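Local structure of pirin family protein (Acinetobacter baumannii, 6D0P) at residues V216-N221 against E237-A242; K5-A10 against T227-S232; K189-Q194 against E243-F248; T205-V210 against L249-Q254. The protein probably catalyses the oxidative ring opening of quercetin as a metal-dependent dioxygenase of the pirin family, within the cupin superfamily. One frame throughout, in Å; residues are numbered along the deposited sequence.

All four contacts lie in or against the C-terminal cupin domain and illustrate how one double-sheet fold is tied together. Contact 4 forms the buried centre of the larger sheet, and contact 2 adds the N-terminal strand beyond it, the two centres about 9 Å apart. Contact 3 shares strand 245-253 with contact 4, with centres about 17 Å apart. Contact 1 belongs to the smaller facing sheet; Phe-238 CE2 reaches across to Val-208 CG2 of contact 4 at 3.7 Å. The manganese ligands His-64, His-66, His-108 and Glu-110 lie in none of these segments, whereas a bound magnesium ion sits about 9 Å from the side chain of Leu-190 in contact 3.

Contact 1 of 4, residues V216-N221 against E237-A242; sequences VVNDTN and EFSLNA
The amide of Asn-218 and the ring of Phe-238 lie with their planes 70° apart, and the amide meets Phe-238 at its CB, 3.4 Å from Asn-218 OD1, while the phenyl group leads away to pack on Thr-206, Val-208 and Val-200. Asn-218 CG stands anti to its own carbonyl carbon (chi1 -66°), and OD1 accepts Ser-239 N at 3.0 Å, with the donor nearly in line with the C=O bond. In return, Asn-218 N reaches Ser-239 O, sitting above that carbonyl plane. A side-chain oxygen thus extends the antiparallel ladder beyond the end of strand 214-217. Between the strands proper, Val-216 and Asn-241 form a hydrogen-bonded pair, the bond from Val-216 N to Asn-241 O being 2.9 Å and almost straight at 174°. Val-217 and Leu-240 form the next, non-hydrogen-bonded pair; their side chains lie alongside each other, pointing the same way, with Val-217 CG2 3.7 Å from Leu-240 CD2. Beyond Val-217 a tight turn leads back to strand 221-224, and where the arms pair Thr-220 and Asn-221 both face Val-217, a classic beta bulge. One water donates to Val-216 O at 2.8 Å, accepts from Asp-219 N and meets Ser-239 OG at 2.9 Å. Polar groups at the turn are therefore bridged by water as well as by direct bonds, while the salt bridge from Lys-195 to Asp-219 OD1 probably offsets the carboxylate charge there.

Contact 2 of 4, residues K5-A10 against T227-S232; sequences KKFLGA and TVAILS
Lys-5 and Ser-232 make the tight end of this contact. The lysine chain runs beside the serine carbonyl and bends at its last torsion (chi4 -62°), which places NZ 2.8 Å from Ser-232 O, in the carbonyl plane and on a lone pair. Gly-235 O and His-204 O also accept from NZ, giving a buried ammonium group three carbonyl partners. Ser-232 OG accepts Lys-6 N at 2.9 Å in a nearly straight bond (169°) and is also hydrogen-bonded to Glu-234 O. Further along, Phe-7 and Leu-231 cross at about a right angle: Leu-231 CD2 lies at the edge of the ring, 4.1 Å from Phe-7 CD1, and Ala-229 CB comes to the same edge region, 3.6 Å from Phe-7 CE1. Gly-9 N sits over the centre of one face of this ring. The other part is more open. Lys-6, Leu-8 and Ala-10 are exposed, Leu-8 CD1 resting 3.8 Å from Ser-232 CA. Here Leu-8 and Gly-9 both face Ile-230 in a classic beta bulge, with Leu-8 N bonded to Ile-230 O and Ile-230 N to Gly-9 O. By this ladder the N-terminal strand 7-12 becomes an outermost strand of the C-terminal cupin sheet. Three carbonyl oxygens around NZ would be expected to stabilise Lys-5 in its charged form despite burial.

Contact 3 of 4, residues K189-Q194 against E243-F248; sequences KLVKGQ and EEDTKF
Leu-190 crosses the ring of Phe-248 at about a right angle, and its branch point and one methyl do the touching: CD2 lies 3.3 Å and CG 3.4 Å from Phe-248 CE2, a tight fit. Phe-248 CG stands between its own backbone N and carbonyl carbon (chi1 70°), and from there the ring presents its CD2-CE2 side to the leucine. On the other side of the sheet Lys-189 and Asp-245 cross obliquely. Lys-189 reaches out fully extended, yet its NZ stays 4.0 Å from Asp-245 OD2, a long salt bridge; a water closes the gap, accepting from Lys-189 NZ at 2.6 Å and donating to Asp-245 OD2 at 2.7 Å. The other carboxylate oxygen has a different partner: Asp-245 OD1 offers its anti lone pair to Lys-192 N at 3.1 Å, and the bond is straight, at 179°. The aliphatic chain of Lys-192 lies against Glu-243 O, which is 3.3 Å from Lys-192 CG. Between these groups Leu-190 and Thr-246 form a hydrogen-bonded backbone pair, and Thr-246 OG1 donates to Glu-244 O within its own segment. A type II turn from Val-191 to Gln-194 carries the first chain to strand 195-199, while the second turns a corner at Glu-243 and Glu-244. Both chains thus cross from one facing sheet to the other at this end, as in the double-stranded beta-helix (jelly-roll) barrel of the cupin fold.

Contact 4 of 4, residues T205-V210 against L249-Q254; sequences TTLVVV and LVLTGQ
Strands 205-210 and 249-253 run antiparallel, their directions 170° apart and their axes 4.7 Å from each other at closest approach. Three hydrogen-bonded pairs, Thr-205 with Gly-253, Leu-207 with Leu-251 and Val-209 with Leu-249, take turns with two non-hydrogen-bonded ones, Thr-206 with Thr-252 and Val-208 with Val-250. The ladder is straightest at its middle, where Leu-207 N reaches Leu-251 O at 2.8 Å and 174°. It is more bent at the Thr-205 end, where the angle from Thr-205 N to Gly-253 O falls to 130° and Thr-252 CA comes within 2.9 Å of Thr-205 O. As central strands of the larger C-terminal cupin sheet, the two segments serve both of its faces. Thr-206, Val-208, Val-250 and Thr-252 lie on the face toward the smaller sheet, where Val-250 meets Phe-238 and Val-208 also meets Leu-240. Leu-207, Val-209, Leu-249 and Leu-251 lie on the other face, against which Phe-41 and Leu-44 of strand 41-52, from the N-terminal cupin part, are packed. On that face Leu-207 CB and Leu-251 CB stand 4.2 Å apart, and Val-209 CB lies 4.1 Å from Leu-249 CB. Val-209 CG2, anti to its own carbonyl carbon, meets Leu-251 CD1 diagonally across the pairs at 4.0 Å. Thr-206 and Thr-252 lie side by side; the hydroxyl of Thr-206 is hydrogen-bonded to His-204 O, and that of Thr-252 to Asn-184 ND2.

Contact 1 of 4, residues V216-N221 against E237-A242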
loop_
_atom_site.group_PDB
_atom_site.type_symbol
_atom_site.label_atom_id
_atom_site.label_comp_id
_atom_site.label_asym_id
_atom_site.label_seq_id
_atom_site.Cartn_x
_atom_site.Cartn_y
_atom_site.Cartn_z
ATOM N N VAL A 216 -13.304 2.337 -16.583
ATOM C CA VAL A 216 -14.469 1.474 -16.627
ATOM C C VAL A 216 -13.988 0.034 -16.458
ATOM O O VAL A 216 -13.100 -0.415 -17.191
ATOM C CB VAL A 216 -15.253 1.645 -17.943
ATOM C CG1 VAL A 216 -16.432 0.686 -18.021
ATOM C CG2 VAL A 216 -15.721 3.076 -18.137
ATOM N N VAL A 217 -14.579 -0.674 -15.490
ATOM C CA VAL A 217 -14.268 -2.072 -15.233
ATOM C C VAL A 217 -15.312 -2.957 -15.944
ATOM O O VAL A 217 -16.529 -2.754 -15.791
ATOM C CB VAL A 217 -14.266 -2.368 -13.721
ATOM C CG1 VAL A 217 -13.882 -3.808 -13.426
ATOM C CG2 VAL A 217 -13.392 -1.402 -12.948
ATOM N N ASN A 218 -14.832 -3.952 -16.682
ATOM C CA ASN A 218 -15.680 -4.932 -17.381
ATOM C C ASN A 218 -16.762 -4.247 -18.227
ATOM O O ASN A 218 -17.897 -4.718 -18.260
ATOM C CB ASN A 218 -16.301 -5.928 -16.399
ATOM C CG ASN A 218 -15.256 -6.799 -15.741
ATOM O OD1 ASN A 218 -14.163 -6.943 -16.272
ATOM N ND2 ASN A 218 -15.578 -7.381 -14.594
ATOM N N ASP A 219 -16.404 -3.143 -18.887
ATOM C CA ASP A 219 -17.269 -2.415 -19.828
ATOM C C ASP A 219 -18.528 -1.810 -19.196
ATOM O O ASP A 219 -19.225 -1.107 -19.904
ATOM C CB ASP A 219 -17.764 -3.313 -20.972
ATOM C CG ASP A 219 -16.648 -3.950 -21.774
ATOM O OD1 ASP A 219 -15.680 -3.233 -22.127
ATOM O OD2 ASP A 219 -16.757 -5.156 -22.035
ATOM N N THR A 220 -18.843 -2.030 -17.930
ATOM C CA THR A 220 -20.115 -1.519 -17.417
ATOM C C THR A 220 -19.987 -0.724 -16.108
ATOM O O THR A 220 -20.972 -0.122 -15.723
ATOM C CB THR A 220 -21.108 -2.672 -17.188
ATOM O OG1 THR A 220 -20.476 -3.576 -16.281
ATOM C CG2 THR A 220 -21.487 -3.401 -18.462
ATOM N N ASN A 221 -18.863 -0.715 -15.398
ATOM C CA ASN A 221 -18.848 0.045 -14.128
ATOM C C ASN A 221 -17.706 1.059 -14.123
ATOM O O ASN A 221 -16.531 0.707 -14.096
ATOM C CB ASN A 221 -18.781 -0.876 -12.910
ATOM C CG ASN A 221 -20.098 -1.584 -12.654
ATOM O OD1 ASN A 221 -20.208 -2.761 -12.955
ATOM N ND2 ASN A 221 -21.090 -0.876 -12.110
ATOM N N GLU A 237 -10.348 -13.090 -14.771
ATOM C CA GLU A 237 -9.981 -11.942 -15.588
ATOM C C GLU A 237 -10.967 -10.787 -15.430
ATOM O O GLU A 237 -12.136 -10.964 -15.063
ATOM C CB GLU A 237 -9.870 -12.376 -17.052
ATOM C CG GLU A 237 -11.138 -12.199 -17.852
ATOM C CD GLU A 237 -11.028 -12.595 -19.317
ATOM O OE1 GLU A 237 -10.667 -13.748 -19.570
ATOM O OE2 GLU A 237 -11.299 -11.738 -20.203
ATOM N N PHE A 238 -10.450 -9.603 -15.728
ATOM C CA PHE A 238 -11.258 -8.413 -15.773
ATOM C C PHE A 238 -10.581 -7.428 -16.720
ATOM O O PHE A 238 -9.391 -7.589 -17.050
ATOM C CB PHE A 238 -11.474 -7.820 -14.379
ATOM C CG PHE A 238 -10.238 -7.301 -13.693
ATOM C CD1 PHE A 238 -9.406 -8.157 -12.994
ATOM C CD2 PHE A 238 -9.919 -5.948 -13.737
ATOM C CE1 PHE A 238 -8.261 -7.682 -12.366
ATOM C CE2 PHE A 238 -8.792 -5.469 -13.084
ATOM C CZ PHE A 238 -7.963 -6.335 -12.397
ATOM N N SER A 239 -11.329 -6.424 -17.119
ATOM C CA SER A 239 -10.823 -5.421 -18.052
ATOM C C SER A 239 -10.929 -4.023 -17.443
ATOM O O SER A 239 -11.831 -3.728 -16.627
ATOM C CB SER A 239 -11.541 -5.486 -19.381
ATOM O OG SER A 239 -12.890 -5.030 -19.282
ATOM N N LEU A 240 -10.015 -3.170 -17.869
ATOM C CA LEU A 240 -10.003 -1.773 -17.493
ATOM C C LEU A 240 -9.904 -0.946 -18.781
ATOM O O LEU A 240 -9.063 -1.220 -19.653
ATOM C CB LEU A 240 -8.810 -1.476 -16.583
ATOM C CG LEU A 240 -8.788 -2.120 -15.200
ATOM C CD1 LEU A 240 -7.536 -1.692 -14.457
ATOM C CD2 LEU A 240 -10.016 -1.740 -14.389
ATOM N N ASN A 241 -10.745 0.059 -18.889
ATOM C CA ASN A 241 -10.785 0.925 -20.072
ATOM C C ASN A 241 -10.768 2.363 -19.574
ATOM O O ASN A 241 -11.734 2.797 -18.956
ATOM C CB ASN A 241 -12.031 0.630 -20.914
ATOM C CG ASN A 241 -11.935 1.135 -22.340
ATOM O OD1 ASN A 241 -10.999 1.851 -22.695
ATOM N ND2 ASN A 241 -12.892 0.744 -23.169
ATOM N N ALA A 242 -9.677 3.088 -19.802
ATOM C CA ALA A 242 -9.546 4.450 -19.261
ATOM C C ALA A 242 -10.362 5.493 -20.052
ATOM O O ALA A 242 -10.236 5.616 -21.264
ATOM C CB ALA A 242 -8.091 4.830 -19.224
HETATM O O HOH W 1 -13.680 -2.223 -19.212
HETATM O O HOH W 2 -14.383 -6.156 -20.947
#

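Contact 2 of 4, residues K5-A10 against T227-S232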
loop_
_atom_site.group_PDB
_atom_site.type_symbol
_atom_site.label_atom_id
_atom_site.label_comp_id
_atom_site.label_asym_id
_atom_site.label_seq_id
_atom_site.Cartn_x
_atom_site.Cartn_y
_atom_site.Cartn_z
ATOM N N LYS A 5 -14.185 -11.984 -13.588
ATOM C CA LYS A 5 -14.468 -11.592 -12.213
ATOM C C LYS A 5 -15.620 -10.578 -12.270
ATOM O O LYS A 5 -15.707 -9.759 -13.199
ATOM C CB LYS A 5 -13.239 -11.003 -11.515
ATOM C CG LYS A 5 -12.170 -12.011 -11.113
ATOM C CD LYS A 5 -10.999 -11.385 -10.387
ATOM C CE LYS A 5 -10.042 -12.388 -9.786
ATOM N NZ LYS A 5 -10.681 -13.239 -8.758
ATOM N N LYS A 6 -16.511 -10.647 -11.295
ATOM C CA LYS A 6 -17.647 -9.746 -11.254
ATOM C C LYS A 6 -17.323 -8.536 -10.364
ATOM O O LYS A 6 -16.648 -8.674 -9.358
ATOM C CB LYS A 6 -18.857 -10.503 -10.697
ATOM C CG LYS A 6 -19.184 -11.810 -11.415
ATOM C CD LYS A 6 -20.277 -12.610 -10.750
ATOM C CE LYS A 6 -20.571 -13.904 -11.478
ATOM N NZ LYS A 6 -21.535 -14.734 -10.722
ATOM N N PHE A 7 -17.819 -7.369 -10.746
ATOM C CA PHE A 7 -17.714 -6.168 -9.924
ATOM C C PHE A 7 -18.753 -6.261 -8.789
ATOM O O PHE A 7 -19.957 -6.335 -9.063
ATOM C CB PHE A 7 -17.985 -4.940 -10.792
ATOM C CG PHE A 7 -18.090 -3.646 -10.044
ATOM C CD1 PHE A 7 -16.963 -2.965 -9.637
ATOM C CD2 PHE A 7 -19.325 -3.081 -9.794
ATOM C CE1 PHE A 7 -17.073 -1.763 -8.955
ATOM C CE2 PHE A 7 -19.432 -1.873 -9.127
ATOM C CZ PHE A 7 -18.308 -1.235 -8.680
ATOM N N LEU A 8 -18.330 -6.237 -7.536
ATOM C CA LEU A 8 -19.278 -6.375 -6.397
ATOM C C LEU A 8 -19.670 -5.026 -5.789
ATOM O O LEU A 8 -20.830 -4.843 -5.320
ATOM C CB LEU A 8 -18.626 -7.272 -5.343
ATOM C CG LEU A 8 -18.306 -8.681 -5.831
ATOM C CD1 LEU A 8 -17.676 -9.522 -4.721
ATOM C CD2 LEU A 8 -19.565 -9.338 -6.370
ATOM N N GLY A 9 -18.754 -4.080 -5.777
ATOM C CA GLY A 9 -19.040 -2.770 -5.204
ATOM C C GLY A 9 -17.813 -1.887 -5.143
ATOM O O GLY A 9 -16.689 -2.351 -5.417
ATOM N N ALA A 10 -18.017 -0.630 -4.743
ATOM C CA ALA A 10 -16.909 0.273 -4.673
ATOM C C ALA A 10 -17.161 1.327 -3.599
ATOM O O ALA A 10 -18.330 1.669 -3.294
ATOM C CB ALA A 10 -16.674 0.924 -6.020
ATOM N N THR A 227 -10.970 5.870 -5.182
ATOM C CA THR A 227 -11.972 4.788 -5.103
ATOM C C THR A 227 -11.293 3.414 -5.072
ATOM O O THR A 227 -10.237 3.203 -5.722
ATOM C CB THR A 227 -12.921 4.814 -6.314
ATOM O OG1 THR A 227 -13.689 6.027 -6.349
ATOM C CG2 THR A 227 -13.921 3.678 -6.318
ATOM N N VAL A 228 -11.876 2.502 -4.304
ATOM C CA VAL A 228 -11.494 1.101 -4.361
ATOM C C VAL A 228 -12.725 0.288 -4.785
ATOM O O VAL A 228 -13.811 0.466 -4.229
ATOM C CB VAL A 228 -10.915 0.558 -3.041
ATOM C CG1 VAL A 228 -11.833 0.767 -1.853
ATOM C CG2 VAL A 228 -10.574 -0.919 -3.175
ATOM N N ALA A 229 -12.537 -0.560 -5.778
ATOM C CA ALA A 229 -13.538 -1.506 -6.223
ATOM C C ALA A 229 -13.120 -2.907 -5.757
ATOM O O ALA A 229 -11.953 -3.272 -5.830
ATOM C CB ALA A 229 -13.688 -1.476 -7.724
ATOM N N ILE A 230 -14.107 -3.692 -5.339
ATOM C CA ILE A 230 -13.915 -5.065 -4.940
ATOM C C ILE A 230 -14.518 -5.964 -6.025
ATOM O O ILE A 230 -15.700 -5.808 -6.399
ATOM C CB ILE A 230 -14.544 -5.279 -3.553
ATOM C CG1 ILE A 230 -13.842 -4.366 -2.539
ATOM C CG2 ILE A 230 -14.506 -6.747 -3.136
ATOM C CD1 ILE A 230 -14.365 -4.466 -1.163
ATOM N N LEU A 231 -13.694 -6.850 -6.578
ATOM C CA LEU A 231 -14.159 -7.807 -7.590
ATOM C C LEU A 231 -14.317 -9.179 -6.918
ATOM O O LEU A 231 -13.817 -9.412 -5.811
ATOM C CB LEU A 231 -13.184 -7.899 -8.766
ATOM C CG LEU A 231 -12.768 -6.602 -9.456
ATOM C CD1 LEU A 231 -12.043 -6.903 -10.753
ATOM C CD2 LEU A 231 -13.917 -5.669 -9.722
ATOM N N SER A 232 -15.046 -10.080 -7.555
ATOM C CA SER A 232 -15.268 -11.394 -6.976
ATOM C C SER A 232 -13.966 -12.210 -6.933
ATOM O O SER A 232 -13.069 -12.086 -7.794
ATOM C CB SER A 232 -16.359 -12.145 -7.707
ATOM O OG SER A 232 -15.990 -12.362 -9.070
#

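Contact 3 of 4, residues K189-Q194 against E243-F248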
loop_
_atom_site.group_PDB
_atom_site.type_symbol
_atom_site.label_atom_id
_atom_site.label_comp_id
_atom_site.label_asym_id
_atom_site.label_seq_id
_atom_site.Cartn_x
_atom_site.Cartn_y
_atom_site.Cartn_z
ATOM N N LYS A 189 -0.200 3.501 -14.749
ATOM C CA LYS A 189 -0.970 4.507 -15.396
ATOM C C LYS A 189 -1.602 3.922 -16.659
ATOM O O LYS A 189 -0.930 3.250 -17.458
ATOM C CB LYS A 189 -0.071 5.698 -15.751
ATOM C CG LYS A 189 -0.748 6.828 -16.507
ATOM C CD LYS A 189 0.267 7.844 -16.991
ATOM C CE LYS A 189 -0.340 8.957 -17.811
ATOM N NZ LYS A 189 0.720 9.729 -18.499
ATOM N N LEU A 190 -2.881 4.198 -16.819
ATOM C CA LEU A 190 -3.622 3.817 -18.019
ATOM C C LEU A 190 -3.982 5.118 -18.731
ATOM O O LEU A 190 -4.633 5.992 -18.137
ATOM C CB LEU A 190 -4.897 3.066 -17.647
ATOM C CG LEU A 190 -4.720 1.841 -16.771
ATOM C CD1 LEU A 190 -6.071 1.193 -16.499
ATOM C CD2 LEU A 190 -3.756 0.852 -17.398
ATOM N N VAL A 191 -3.600 5.225 -19.991
ATOM C CA VAL A 191 -3.823 6.445 -20.756
ATOM C C VAL A 191 -5.247 6.422 -21.335
ATOM O O VAL A 191 -5.754 5.391 -21.876
ATOM C CB VAL A 191 -2.762 6.607 -21.864
ATOM C CG1 VAL A 191 -3.087 7.749 -22.815
ATOM C CG2 VAL A 191 -1.376 6.777 -21.266
ATOM N N LYS A 192 -5.837 7.643 -21.324
ATOM C CA LYS A 192 -7.172 7.841 -21.818
ATOM C C LYS A 192 -7.337 7.167 -23.183
ATOM O O LYS A 192 -6.463 7.285 -24.061
ATOM C CB LYS A 192 -7.421 9.349 -21.920
ATOM C CG LYS A 192 -8.771 9.752 -22.487
ATOM C CD LYS A 192 -8.960 11.252 -22.516
ATOM C CE LYS A 192 -10.306 11.656 -23.061
ATOM N NZ LYS A 192 -10.388 13.125 -23.241
ATOM N N GLY A 193 -8.449 6.459 -23.315
ATOM C CA GLY A 193 -8.851 5.808 -24.567
ATOM C C GLY A 193 -8.250 4.420 -24.749
ATOM O O GLY A 193 -8.469 3.807 -25.780
ATOM N N GLN A 194 -7.507 3.895 -23.778
ATOM C CA GLN A 194 -6.924 2.556 -23.954
ATOM C C GLN A 194 -7.581 1.554 -22.999
ATOM O O GLN A 194 -7.829 1.899 -21.808
ATOM C CB GLN A 194 -5.417 2.599 -23.711
ATOM C CG GLN A 194 -4.700 3.524 -24.680
ATOM C CD GLN A 194 -4.817 3.053 -26.113
ATOM O OE1 GLN A 194 -4.675 1.864 -26.418
ATOM N NE2 GLN A 194 -5.038 3.993 -27.012
ATOM N N GLU A 243 -11.115 6.316 -19.325
ATOM C CA GLU A 243 -11.888 7.430 -19.901
ATOM C C GLU A 243 -11.076 8.732 -19.759
ATOM O O GLU A 243 -11.360 9.748 -20.411
ATOM C CB GLU A 243 -13.246 7.541 -19.214
ATOM C CG GLU A 243 -14.104 6.296 -19.364
ATOM C CD GLU A 243 -14.899 6.222 -20.658
ATOM O OE1 GLU A 243 -14.481 6.861 -21.646
ATOM O OE2 GLU A 243 -15.931 5.518 -20.683
ATOM N N GLU A 244 -10.080 8.667 -18.877
ATOM C CA GLU A 244 -9.148 9.761 -18.575
ATOM C C GLU A 244 -7.805 9.135 -18.180
ATOM O O GLU A 244 -7.779 7.985 -17.766
ATOM C CB GLU A 244 -9.581 10.579 -17.350
ATOM C CG GLU A 244 -10.917 11.297 -17.461
ATOM C CD GLU A 244 -11.334 11.923 -16.141
ATOM O OE1 GLU A 244 -10.452 12.070 -15.255
ATOM O OE2 GLU A 244 -12.534 12.254 -15.984
ATOM N N ASP A 245 -6.707 9.876 -18.258
ATOM C CA ASP A 245 -5.424 9.339 -17.762
ATOM C C ASP A 245 -5.643 8.928 -16.300
ATOM O O ASP A 245 -6.144 9.753 -15.502
ATOM C CB ASP A 245 -4.307 10.382 -17.817
ATOM C CG ASP A 245 -3.760 10.639 -19.211
ATOM O OD1 ASP A 245 -4.292 10.058 -20.184
ATOM O OD2 ASP A 245 -2.798 11.418 -19.306
ATOM N N THR A 246 -5.297 7.690 -15.950
ATOM C CA THR A 246 -5.639 7.151 -14.637
ATOM C C THR A 246 -4.415 6.554 -13.928
ATOM O O THR A 246 -3.697 5.766 -14.519
ATOM C CB THR A 246 -6.719 6.068 -14.811
ATOM O OG1 THR A 246 -7.886 6.647 -15.404
ATOM C CG2 THR A 246 -7.076 5.375 -13.519
ATOM N N LYS A 247 -4.205 6.933 -12.670
ATOM C CA LYS A 247 -3.224 6.330 -11.814
ATOM C C LYS A 247 -3.952 5.257 -10.994
ATOM O O LYS A 247 -4.979 5.562 -10.334
ATOM C CB LYS A 247 -2.579 7.314 -10.827
ATOM C CG LYS A 247 -1.874 8.533 -11.407
ATOM C CD LYS A 247 -1.658 9.600 -10.318
ATOM C CE LYS A 247 -1.278 10.986 -10.804
ATOM N NZ LYS A 247 -1.225 11.957 -9.671
ATOM N N PHE A 248 -3.454 4.032 -11.052
ATOM C CA PHE A 248 -4.152 2.914 -10.400
ATOM C C PHE A 248 -3.191 1.990 -9.644
ATOM O O PHE A 248 -1.961 2.048 -9.786
ATOM C CB PHE A 248 -4.867 2.051 -11.457
ATOM C CG PHE A 248 -3.927 1.258 -12.328
ATOM C CD1 PHE A 248 -3.481 -0.004 -11.949
ATOM C CD2 PHE A 248 -3.462 1.773 -13.522
ATOM C CE1 PHE A 248 -2.559 -0.702 -12.715
ATOM C CE2 PHE A 248 -2.569 1.056 -14.309
ATOM C CZ PHE A 248 -2.108 -0.178 -13.907
HETATM O O HOH W 3 -0.505 10.741 -20.503
#

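Contact 4 of 4, residues T205-V210 against L249-Q254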
loop_
_atom_site.group_PDB
_atom_site.type_symbol
_atom_site.label_atom_id
_atom_site.label_comp_id
_atom_site.label_asym_id
_atom_site.label_seq_id
_atom_site.Cartn_x
_atom_site.Cartn_y
_atom_site.Cartn_z
ATOM N N THR A 205 -8.515 -12.547 -3.728
ATOM C CA THR A 205 -9.033 -11.204 -3.465
ATOM C C THR A 205 -8.481 -10.308 -4.574
ATOM O O THR A 205 -7.308 -10.462 -4.917
ATOM C CB THR A 205 -8.515 -10.694 -2.118
ATOM O OG1 THR A 205 -9.087 -11.524 -1.115
ATOM C CG2 THR A 205 -8.811 -9.235 -1.851
ATOM N N THR A 206 -9.307 -9.407 -5.117
ATOM C CA THR A 206 -8.920 -8.552 -6.200
ATOM C C THR A 206 -9.499 -7.167 -5.952
ATOM O O THR A 206 -10.740 -6.991 -5.939
ATOM C CB THR A 206 -9.399 -9.108 -7.546
ATOM O OG1 THR A 206 -8.860 -10.417 -7.752
ATOM C CG2 THR A 206 -8.983 -8.229 -8.701
ATOM N N LEU A 207 -8.614 -6.221 -5.672
ATOM C CA LEU A 207 -8.997 -4.855 -5.417
ATOM C C LEU A 207 -8.432 -3.955 -6.519
ATOM O O LEU A 207 -7.233 -4.048 -6.837
ATOM C CB LEU A 207 -8.441 -4.433 -4.053
ATOM C CG LEU A 207 -8.752 -5.367 -2.894
ATOM C CD1 LEU A 207 -8.006 -4.916 -1.661
ATOM C CD2 LEU A 207 -10.260 -5.425 -2.631
ATOM N N VAL A 208 -9.280 -3.122 -7.112
ATOM C CA VAL A 208 -8.854 -2.140 -8.117
ATOM C C VAL A 208 -8.934 -0.772 -7.453
ATOM O O VAL A 208 -10.008 -0.338 -7.034
ATOM C CB VAL A 208 -9.709 -2.191 -9.389
ATOM C CG1 VAL A 208 -9.306 -1.121 -10.398
ATOM C CG2 VAL A 208 -9.662 -3.587 -9.993
ATOM N N VAL A 209 -7.778 -0.163 -7.282
ATOM C CA VAL A 209 -7.697 1.136 -6.630
ATOM C C VAL A 209 -7.437 2.199 -7.704
ATOM O O VAL A 209 -6.481 2.084 -8.464
ATOM C CB VAL A 209 -6.602 1.169 -5.554
ATOM C CG1 VAL A 209 -6.521 2.538 -4.875
ATOM C CG2 VAL A 209 -6.812 0.077 -4.525
ATOM N N VAL A 210 -8.328 3.178 -7.774
ATOM C CA VAL A 210 -8.178 4.283 -8.667
ATOM C C VAL A 210 -7.763 5.483 -7.820
ATOM O O VAL A 210 -8.545 5.988 -7.044
ATOM C CB VAL A 210 -9.466 4.553 -9.467
ATOM C CG1 VAL A 210 -9.304 5.738 -10.414
ATOM C CG2 VAL A 210 -9.894 3.311 -10.219
ATOM N N LEU A 249 -3.804 1.174 -8.800
ATOM C CA LEU A 249 -3.156 0.016 -8.219
ATOM C C LEU A 249 -4.091 -1.169 -8.390
ATOM O O LEU A 249 -5.343 -1.018 -8.389
ATOM C CB LEU A 249 -2.834 0.165 -6.733
ATOM C CG LEU A 249 -1.751 1.176 -6.423
ATOM C CD1 LEU A 249 -2.377 2.435 -5.903
ATOM C CD2 LEU A 249 -0.764 0.615 -5.419
ATOM N N VAL A 250 -3.500 -2.308 -8.623
ATOM C CA VAL A 250 -4.249 -3.557 -8.578
ATOM C C VAL A 250 -3.613 -4.397 -7.461
ATOM O O VAL A 250 -2.406 -4.640 -7.475
ATOM C CB VAL A 250 -4.249 -4.282 -9.925
ATOM C CG1 VAL A 250 -4.849 -5.675 -9.828
ATOM C CG2 VAL A 250 -4.953 -3.465 -10.988
ATOM N N LEU A 251 -4.427 -4.822 -6.509
ATOM C CA LEU A 251 -3.967 -5.590 -5.374
ATOM C C LEU A 251 -4.698 -6.925 -5.382
ATOM O O LEU A 251 -5.932 -6.934 -5.379
ATOM C CB LEU A 251 -4.308 -4.830 -4.098
ATOM C CG LEU A 251 -3.881 -3.371 -4.055
ATOM C CD1 LEU A 251 -4.444 -2.715 -2.806
ATOM C CD2 LEU A 251 -2.365 -3.232 -4.102
ATOM N N THR A 252 -3.969 -8.024 -5.426
ATOM C CA THR A 252 -4.625 -9.337 -5.377
ATOM C C THR A 252 -3.864 -10.213 -4.396
ATOM O O THR A 252 -2.656 -10.000 -4.143
ATOM C CB THR A 252 -4.685 -10.059 -6.732
ATOM O OG1 THR A 252 -3.491 -10.801 -6.985
ATOM C CG2 THR A 252 -4.919 -9.103 -7.880
ATOM N N GLY A 253 -4.554 -11.226 -3.893
ATOM C CA GLY A 253 -3.883 -12.142 -3.051
ATOM C C GLY A 253 -4.751 -13.280 -2.568
ATOM O O GLY A 253 -6.001 -13.199 -2.517
ATOM N N GLN A 254 -4.068 -14.367 -2.223
ATOM C CA GLN A 254 -4.712 -15.509 -1.626
ATOM C C GLN A 254 -5.222 -15.069 -0.250
ATOM O O GLN A 254 -4.442 -14.559 0.556
ATOM C CB GLN A 254 -3.732 -16.674 -1.487
ATOM C CG GLN A 254 -4.349 -17.905 -0.834
ATOM C CD GLN A 254 -5.447 -18.491 -1.685
ATOM O OE1 GLN A 254 -5.328 -18.570 -2.899
ATOM N NE2 GLN A 254 -6.535 -18.908 -1.051
#